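Probable transcriptional regulator (Rhodococcus jostii, PDB 3HIM) probably binds cis-regulatory DNA through an N-terminal helix-turn-helix and regulates transcription, as a member of the TetR family. Local coordinates at the interface of chains A and B. Coordinates in Å, arbitrary orientation; residue numbers count along the deposited sequence, not the author numbering. Chains: chain A/B, Probable transcriptional regulator.

The interface of chains A and B. Residues chain A 116, 167, 170-171; chain B 168, 171, 174-175, 191.
A:Ser167 OG donates a hydrogen bond to carboxylate oxygen OD2 of B:Asp171, 2.8 Å away. It comes from above the carboxylate plane, 37° out of it. Both residues lie on helix 158-175 of their chains. These helices meet in a two-fold symmetric interface, probably the dimer interface usual for TetR-family regulators, and each contact has its twin.

In B:Asp171, CB lies 3.3 Å from A:Ser167 OG. CG stands anti to the backbone N (chi1 -165°), which carries the carboxylate toward chain A. OD2 also accepts B:Arg174 NH2 through its syn lone pair. OD1 takes B:Arg174 NE at 2.7 Å, nearly straight, so the guanidinium holds the carboxylate side-on. OD1 also contacts water 2, which A:Tyr116 OH and A:Asp171 OD1 share. A:Asp171 OD1 and B:Asp171 OD1 are 4.2 Å apart. If both are ionised, the arginine probably eases the repulsion. With an alanine here in place of the aspartate, A:Ser167 OG would probably lose its acceptor across the interface, and the B:Arg174 guanidinium would be freer to turn.

The chain of B:Arg174 runs extended to CD and bends at chi3 (56°), turning NE back to B:Asp171. CD sits over the centre of the A:Tyr116 ring, 3.7 Å from the centroid. A:Ile170 CG2 covers one guanidinium face toward its rim. Water 1 joins A:Ser167 OG to B:Leu168 O and B:Trp175 NE1. The same water 1 O lies 2.6 Å from the phenol oxygen OH of B:Tyr191.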
ATOM      1  N   TYR A 116      -0.223  -3.546  -7.200  1.00 17.61           N
ATOM      2  CA  TYR A 116      -0.886  -2.243  -7.233  1.00 17.13           C
ATOM      3  C   TYR A 116      -1.833  -2.031  -8.413  1.00 17.28           C
ATOM      4  O   TYR A 116      -2.420  -0.951  -8.566  1.00 15.93           O
ATOM      5  CB  TYR A 116       0.148  -1.114  -7.150  1.00 16.94           C
ATOM      6  CG  TYR A 116       0.689  -0.962  -5.743  1.00 17.00           C
ATOM      7  CD1 TYR A 116       1.639  -1.854  -5.248  1.00 17.44           C
ATOM      8  CD2 TYR A 116       0.222   0.050  -4.890  1.00 14.62           C
ATOM      9  CE1 TYR A 116       2.118  -1.742  -3.937  1.00 17.20           C
ATOM     10  CE2 TYR A 116       0.700   0.170  -3.592  1.00 13.45           C
ATOM     11  CZ  TYR A 116       1.646  -0.732  -3.125  1.00 14.19           C
ATOM     12  OH  TYR A 116       2.132  -0.657  -1.848  1.00 14.62           O
ATOM     13  N   SER A 167       0.202  -6.923   4.715  1.00 12.76           N
ATOM     14  CA  SER A 167       0.053  -5.594   4.172  1.00 13.27           C
ATOM     15  C   SER A 167       1.316  -4.747   4.415  1.00 13.91           C
ATOM     16  O   SER A 167       1.752  -3.984   3.536  1.00 13.94           O
ATOM     17  CB  SER A 167      -1.198  -4.945   4.776  1.00 13.26           C
ATOM     18  OG  SER A 167      -1.191  -3.552   4.616  1.00 13.82           O
ATOM     19  N   ILE A 170       3.945  -5.874   1.862  1.00 13.66           N
ATOM     20  CA  ILE A 170       3.644  -5.446   0.507  1.00 13.08           C
ATOM     21  C   ILE A 170       3.986  -3.965   0.387  1.00 13.18           C
ATOM     22  O   ILE A 170       4.620  -3.548  -0.580  1.00 12.28           O
ATOM     23  CB  ILE A 170       2.176  -5.711   0.139  1.00 13.46           C
ATOM     24  CG1 ILE A 170       1.976  -7.214  -0.097  1.00 13.63           C
ATOM     25  CG2 ILE A 170       1.781  -4.916  -1.133  1.00 12.46           C
ATOM     26  CD1 ILE A 170       0.531  -7.661  -0.114  1.00 14.42           C
ATOM     27  N   ASP A 171       3.606  -3.189   1.401  1.00 12.68           N
ATOM     28  CA  ASP A 171       3.783  -1.741   1.348  1.00 13.13           C
ATOM     29  C   ASP A 171       5.247  -1.291   1.302  1.00 13.25           C
ATOM     30  O   ASP A 171       5.561  -0.205   0.794  1.00 12.46           O
ATOM     31  CB  ASP A 171       3.024  -1.037   2.483  1.00 12.61           C
ATOM     32  CG  ASP A 171       2.925   0.447   2.261  1.00 14.31           C
ATOM     33  OD1 ASP A 171       2.402   0.866   1.199  1.00 15.58           O
ATOM     34  OD2 ASP A 171       3.394   1.202   3.134  1.00 16.25           O
TER
ATOM     35  N   LEU B 168       0.122   0.865   7.215  1.00 14.89           N
ATOM     36  CA  LEU B 168      -1.152   0.102   7.236  1.00 14.64           C
ATOM     37  C   LEU B 168      -2.351   0.883   6.711  1.00 14.70           C
ATOM     38  O   LEU B 168      -3.138   0.350   5.921  1.00 14.81           O
ATOM     39  CB  LEU B 168      -1.482  -0.428   8.643  1.00 14.39           C
ATOM     40  CG  LEU B 168      -0.582  -1.569   9.117  1.00 13.97           C
ATOM     41  CD1 LEU B 168      -0.807  -1.819  10.594  1.00 12.40           C
ATOM     42  CD2 LEU B 168      -0.864  -2.807   8.302  1.00 14.04           C
ATOM     43  N   ASP B 171      -2.060   1.455   2.927  1.00 13.46           N
ATOM     44  CA  ASP B 171      -2.259   0.248   2.129  1.00 13.47           C
ATOM     45  C   ASP B 171      -3.723  -0.188   2.066  1.00 13.01           C
ATOM     46  O   ASP B 171      -4.135  -0.851   1.130  1.00 12.66           O
ATOM     47  CB  ASP B 171      -1.378  -0.902   2.603  1.00 13.39           C
ATOM     48  CG  ASP B 171      -1.301  -2.029   1.583  1.00 15.42           C
ATOM     49  OD1 ASP B 171      -0.752  -1.828   0.465  1.00 15.94           O
ATOM     50  OD2 ASP B 171      -1.791  -3.127   1.903  1.00 16.84           O
ATOM     51  N   ARG B 174      -5.295   0.466  -1.128  1.00 15.05           N
ATOM     52  CA  ARG B 174      -4.994  -0.493  -2.187  1.00 14.56           C
ATOM     53  C   ARG B 174      -5.967  -1.660  -2.179  1.00 15.02           C
ATOM     54  O   ARG B 174      -6.568  -1.940  -3.200  1.00 15.13           O
ATOM     55  CB  ARG B 174      -3.559  -1.027  -2.063  1.00 14.42           C
ATOM     56  CG  ARG B 174      -3.120  -1.966  -3.215  1.00 12.78           C
ATOM     57  CD  ARG B 174      -1.712  -2.565  -2.964  1.00 12.51           C
ATOM     58  NE  ARG B 174      -1.686  -3.268  -1.678  1.00 10.36           N
ATOM     59  CZ  ARG B 174      -2.190  -4.476  -1.470  1.00 11.36           C
ATOM     60  NH1 ARG B 174      -2.728  -5.177  -2.475  1.00 13.44           N
ATOM     61  NH2 ARG B 174      -2.150  -4.999  -0.257  1.00 10.72           N
ATOM     62  N   TRP B 175      -6.128  -2.330  -1.034  1.00 15.34           N
ATOM     63  CA  TRP B 175      -6.844  -3.627  -1.008  1.00 15.51           C
ATOM     64  C   TRP B 175      -8.314  -3.537  -0.655  1.00 15.76           C
ATOM     65  O   TRP B 175      -9.061  -4.477  -0.902  1.00 15.81           O
ATOM     66  CB  TRP B 175      -6.166  -4.657  -0.076  1.00 14.86           C
ATOM     67  CG  TRP B 175      -6.102  -4.234   1.385  1.00 14.03           C
ATOM     68  CD1 TRP B 175      -5.027  -3.669   2.033  1.00 14.07           C
ATOM     69  CD2 TRP B 175      -7.138  -4.351   2.369  1.00 12.11           C
ATOM     70  NE1 TRP B 175      -5.339  -3.409   3.352  1.00 12.44           N
ATOM     71  CE2 TRP B 175      -6.621  -3.828   3.590  1.00 11.97           C
ATOM     72  CE3 TRP B 175      -8.448  -4.838   2.346  1.00 10.67           C
ATOM     73  CZ2 TRP B 175      -7.374  -3.785   4.765  1.00  9.71           C
ATOM     74  CZ3 TRP B 175      -9.203  -4.781   3.520  1.00 11.31           C
ATOM     75  CH2 TRP B 175      -8.658  -4.267   4.714  1.00  9.78           C
ATOM     76  N   TYR B 191      -7.340  -2.687  13.464  1.00 13.05           N
ATOM     77  CA  TYR B 191      -6.048  -2.033  13.351  1.00 13.23           C
ATOM     78  C   TYR B 191      -5.753  -1.236  14.597  1.00 13.10           C
ATOM     79  O   TYR B 191      -4.594  -1.093  14.986  1.00 13.09           O
ATOM     80  CB  TYR B 191      -5.996  -1.156  12.106  1.00 12.87           C
ATOM     81  CG  TYR B 191      -5.593  -1.909  10.863  1.00 14.45           C
ATOM     82  CD1 TYR B 191      -5.542  -3.313  10.835  1.00 15.33           C
ATOM     83  CD2 TYR B 191      -5.278  -1.220   9.698  1.00 14.71           C
ATOM     84  CE1 TYR B 191      -5.154  -3.993   9.675  1.00 15.44           C
ATOM     85  CE2 TYR B 191      -4.910  -1.877   8.545  1.00 13.33           C
ATOM     86  CZ  TYR B 191      -4.844  -3.252   8.521  1.00 15.15           C
ATOM     87  OH  TYR B 191      -4.453  -3.862   7.329  1.00 14.06           O
TER
HETATM   88  O   HOH W   1      -3.449  -2.270   5.515  1.00  6.19           O
HETATM   89  O   HOH W   2       0.451   0.473  -0.299  1.00 12.61           O